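Local coordinates for aminopeptidase P; XAA-pro aminopeptidase (Streptococcus thermophilus, PDB 3IL0), which is the N-terminal domain of a peptidase M24B family enzyme that probably acts as an aminopeptidase removing residues that precede proline, at residues R10-L15 with F123-L127. Sequence-based numbering, arbitrary orientation.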
ATOM      1  N   ARG A  10     -13.972  -3.792   0.195  1.00 43.35           N
ATOM      2  CA  ARG A  10     -14.260  -2.659  -0.689  1.00 42.03           C
ATOM      3  C   ARG A  10     -12.997  -2.333  -1.513  1.00 39.44           C
ATOM      4  O   ARG A  10     -13.070  -2.059  -2.714  1.00 38.09           O
ATOM      5  CB  ARG A  10     -14.672  -1.417   0.083  1.00 42.83           C
ATOM      6  CG  ARG A  10     -16.143  -1.349   0.499  1.00 48.26           C
ATOM      7  CD  ARG A  10     -16.314  -0.583   1.800  1.00 52.53           C
ATOM      8  NE  ARG A  10     -17.564  -0.956   2.451  1.00 57.97           N
ATOM      9  CZ  ARG A  10     -18.787  -0.488   2.116  1.00 61.55           C
ATOM     10  NH1 ARG A  10     -18.943   0.382   1.107  1.00 62.02           N
ATOM     11  NH2 ARG A  10     -19.876  -0.899   2.792  1.00 61.42           N
ATOM     12  N   PHE A  11     -11.853  -2.350  -0.834  1.00 36.93           N
ATOM     13  CA  PHE A  11     -10.587  -1.934  -1.410  1.00 35.53           C
ATOM     14  C   PHE A  11     -10.349  -2.774  -2.676  1.00 34.85           C
ATOM     15  O   PHE A  11     -10.126  -2.259  -3.769  1.00 33.31           O
ATOM     16  CB  PHE A  11      -9.461  -2.149  -0.378  1.00 35.36           C
ATOM     17  CG  PHE A  11      -8.153  -1.430  -0.718  1.00 35.20           C
ATOM     18  CD1 PHE A  11      -7.716  -0.366   0.053  1.00 33.71           C
ATOM     19  CD2 PHE A  11      -7.374  -1.828  -1.811  1.00 36.83           C
ATOM     20  CE1 PHE A  11      -6.547   0.264  -0.227  1.00 35.63           C
ATOM     21  CE2 PHE A  11      -6.187  -1.184  -2.123  1.00 35.60           C
ATOM     22  CZ  PHE A  11      -5.760  -0.155  -1.329  1.00 36.98           C
ATOM     23  N   ASP A  12     -10.447  -4.085  -2.496  1.00 34.48           N
ATOM     24  CA  ASP A  12     -10.307  -5.054  -3.572  1.00 34.16           C
ATOM     25  C   ASP A  12     -11.237  -4.739  -4.751  1.00 33.08           C
ATOM     26  O   ASP A  12     -10.828  -4.675  -5.915  1.00 31.63           O
ATOM     27  CB  ASP A  12     -10.626  -6.415  -2.983  1.00 34.40           C
ATOM     28  CG  ASP A  12     -10.037  -7.556  -3.784  1.00 35.64           C
ATOM     29  OD1 ASP A  12     -10.523  -7.812  -4.912  1.00 37.60           O
ATOM     30  OD2 ASP A  12      -9.122  -8.221  -3.258  1.00 35.60           O
ATOM     31  N   ALA A  13     -12.508  -4.517  -4.449  1.00 32.83           N
ATOM     32  CA  ALA A  13     -13.462  -4.201  -5.502  1.00 32.51           C
ATOM     33  C   ALA A  13     -13.052  -2.910  -6.268  1.00 32.45           C
ATOM     34  O   ALA A  13     -13.240  -2.763  -7.502  1.00 31.74           O
ATOM     35  CB  ALA A  13     -14.835  -4.051  -4.876  1.00 32.17           C
ATOM     36  N   LYS A  14     -12.485  -1.970  -5.522  1.00 32.11           N
ATOM     37  CA  LYS A  14     -12.154  -0.678  -6.090  1.00 32.60           C
ATOM     38  C   LYS A  14     -10.943  -0.865  -7.010  1.00 31.34           C
ATOM     39  O   LYS A  14     -10.865  -0.235  -8.061  1.00 30.03           O
ATOM     40  CB  LYS A  14     -11.931   0.344  -4.975  1.00 33.22           C
ATOM     41  CG  LYS A  14     -11.821   1.806  -5.431  1.00 36.17           C
ATOM     42  CD  LYS A  14     -12.599   2.774  -4.440  1.00 38.70           C
ATOM     43  CE  LYS A  14     -13.038   4.002  -5.184  1.00 39.02           C
ATOM     44  NZ  LYS A  14     -11.848   4.795  -5.420  1.00 42.66           N
ATOM     45  N   LEU A  15     -10.069  -1.812  -6.658  1.00 30.49           N
ATOM     46  CA  LEU A  15      -8.897  -2.135  -7.487  1.00 29.80           C
ATOM     47  C   LEU A  15      -9.391  -2.603  -8.853  1.00 29.16           C
ATOM     48  O   LEU A  15      -8.920  -2.136  -9.907  1.00 28.74           O
ATOM     49  CB  LEU A  15      -7.986  -3.213  -6.816  1.00 30.02           C
ATOM     50  CG  LEU A  15      -6.926  -2.843  -5.790  1.00 30.92           C
ATOM     51  CD1 LEU A  15      -5.975  -4.043  -5.315  1.00 27.21           C
ATOM     52  CD2 LEU A  15      -6.067  -1.693  -6.429  1.00 30.42           C
ATOM     53  N   PHE A 123      -8.818   7.921  -3.813  1.00 32.30           N
ATOM     54  CA  PHE A 123      -9.209   6.488  -3.808  1.00 32.31           C
ATOM     55  C   PHE A 123      -9.599   6.056  -2.391  1.00 33.46           C
ATOM     56  O   PHE A 123     -10.632   5.428  -2.168  1.00 32.03           O
ATOM     57  CB  PHE A 123      -8.009   5.664  -4.273  1.00 32.19           C
ATOM     58  CG  PHE A 123      -8.214   4.166  -4.291  1.00 30.95           C
ATOM     59  CD1 PHE A 123      -8.175   3.418  -3.101  1.00 27.48           C
ATOM     60  CD2 PHE A 123      -8.346   3.498  -5.514  1.00 30.21           C
ATOM     61  CE1 PHE A 123      -8.282   2.028  -3.119  1.00 30.90           C
ATOM     62  CE2 PHE A 123      -8.460   2.073  -5.558  1.00 32.50           C
ATOM     63  CZ  PHE A 123      -8.434   1.341  -4.355  1.00 32.14           C
ATOM     64  N   MET A 124      -8.744   6.416  -1.438  1.00 35.23           N
ATOM     65  CA  MET A 124      -8.935   6.077  -0.019  1.00 37.66           C
ATOM     66  C   MET A 124     -10.092   6.782   0.643  1.00 39.23           C
ATOM     67  O   MET A 124     -10.536   6.340   1.708  1.00 39.38           O
ATOM     68  CB  MET A 124      -7.656   6.359   0.815  1.00 37.49           C
ATOM     69  CG  MET A 124      -6.482   5.344   0.528  1.00 38.18           C
ATOM     70  SD  MET A 124      -6.902   3.698   1.106  1.00 34.22           S
ATOM     71  CE  MET A 124      -7.654   4.115   2.713  1.00 35.02           C
ATOM     72  N   GLU A 125     -10.555   7.868   0.022  1.00 41.52           N
ATOM     73  CA  GLU A 125     -11.578   8.755   0.593  1.00 43.07           C
ATOM     74  C   GLU A 125     -12.921   8.065   0.812  1.00 43.62           C
ATOM     75  O   GLU A 125     -13.528   8.206   1.862  1.00 43.39           O
ATOM     76  CB  GLU A 125     -11.739  10.017  -0.286  1.00 43.58           C
ATOM     77  CG  GLU A 125     -11.911  11.313   0.488  1.00 46.12           C
ATOM     78  CD  GLU A 125     -13.306  11.969   0.350  1.00 50.45           C
ATOM     79  OE1 GLU A 125     -13.677  12.391  -0.787  1.00 52.30           O
ATOM     80  OE2 GLU A 125     -13.992  12.112   1.396  1.00 50.46           O
ATOM     81  N   GLU A 126     -13.376   7.313  -0.176  1.00 44.99           N
ATOM     82  CA  GLU A 126     -14.624   6.519  -0.048  1.00 45.94           C
ATOM     83  C   GLU A 126     -14.447   5.443   0.972  1.00 45.85           C
ATOM     84  O   GLU A 126     -15.281   5.253   1.861  1.00 45.95           O
ATOM     85  CB  GLU A 126     -15.025   5.825  -1.342  1.00 46.39           C
ATOM     86  CG  GLU A 126     -13.899   5.691  -2.349  1.00 49.62           C
ATOM     87  CD  GLU A 126     -13.561   7.051  -3.028  1.00 53.41           C
ATOM     88  OE1 GLU A 126     -13.742   7.184  -4.274  1.00 57.95           O
ATOM     89  OE2 GLU A 126     -13.135   7.991  -2.301  1.00 52.02           O
ATOM     90  N   LEU A 127     -13.345   4.724   0.845  1.00 45.75           N
ATOM     91  CA  LEU A 127     -13.085   3.666   1.797  1.00 45.36           C
ATOM     92  C   LEU A 127     -13.145   4.256   3.208  1.00 44.40           C
ATOM     93  O   LEU A 127     -13.750   3.659   4.083  1.00 43.40           O
ATOM     94  CB  LEU A 127     -11.731   3.001   1.532  1.00 45.20           C
ATOM     95  CG  LEU A 127     -11.594   2.138   0.288  1.00 45.47           C
ATOM     96  CD1 LEU A 127     -10.160   1.618   0.309  1.00 45.08           C
ATOM     97  CD2 LEU A 127     -12.613   0.991   0.286  1.00 43.05           C
TER
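With CG set trans to the backbone N in both Phe123 and Lys14 (chi1 -169° in the lysine), the phenyl ring reaches across to the helix of residues 10-15 while the lysine chain runs back over it in the opposite direction. Lys14 CG lies 3.4 Å from Phe123 CE2, a CH-pi contact over the ring face, and the bend at the last torsion of the chain then turns the ammonium back toward the aromatic system. Lys14 NZ sits 4.2 Å from the centroid of the Phe123 ring, an off-centre cation-pi contact. The same nitrogen forms a salt bridge with Glu126, whose OE1 is 3.3 Å from Lys14 NZ; as a hydrogen bond it is weak. One residue thus illustrates how a long amphipathic side chain can serve an apolar core with its methylenes and a charged margin with its tip.

Phe11 meets the same ring differently. The edge of Phe123 points at the face of Phe11 in a T-shaped pair, Phe123 CE1 standing over the centre of the Phe11 ring, 3.7 Å above its plane, with the two planes at 60°. Met124 adds an oblique Met-aromatic contact, SD lying 3.7 Å from Phe11 CE1, and Leu127 CD1 packs 3.8 Å from Phe11 CG.

The axes of segments 10-15 and 123-127 pass 10.5 Å apart at 143°, roughly antiparallel, and so join the first and last helices of this chain (7-18 and 123-128), both in the Creatinase/Prolidase N-terminal domain. Beneath them, Leu23 of strand 22-25 touches both phenylalanines, while helix 28-35 meets Phe11 and Met124 through Leu34 and Leu127 through Tyr33.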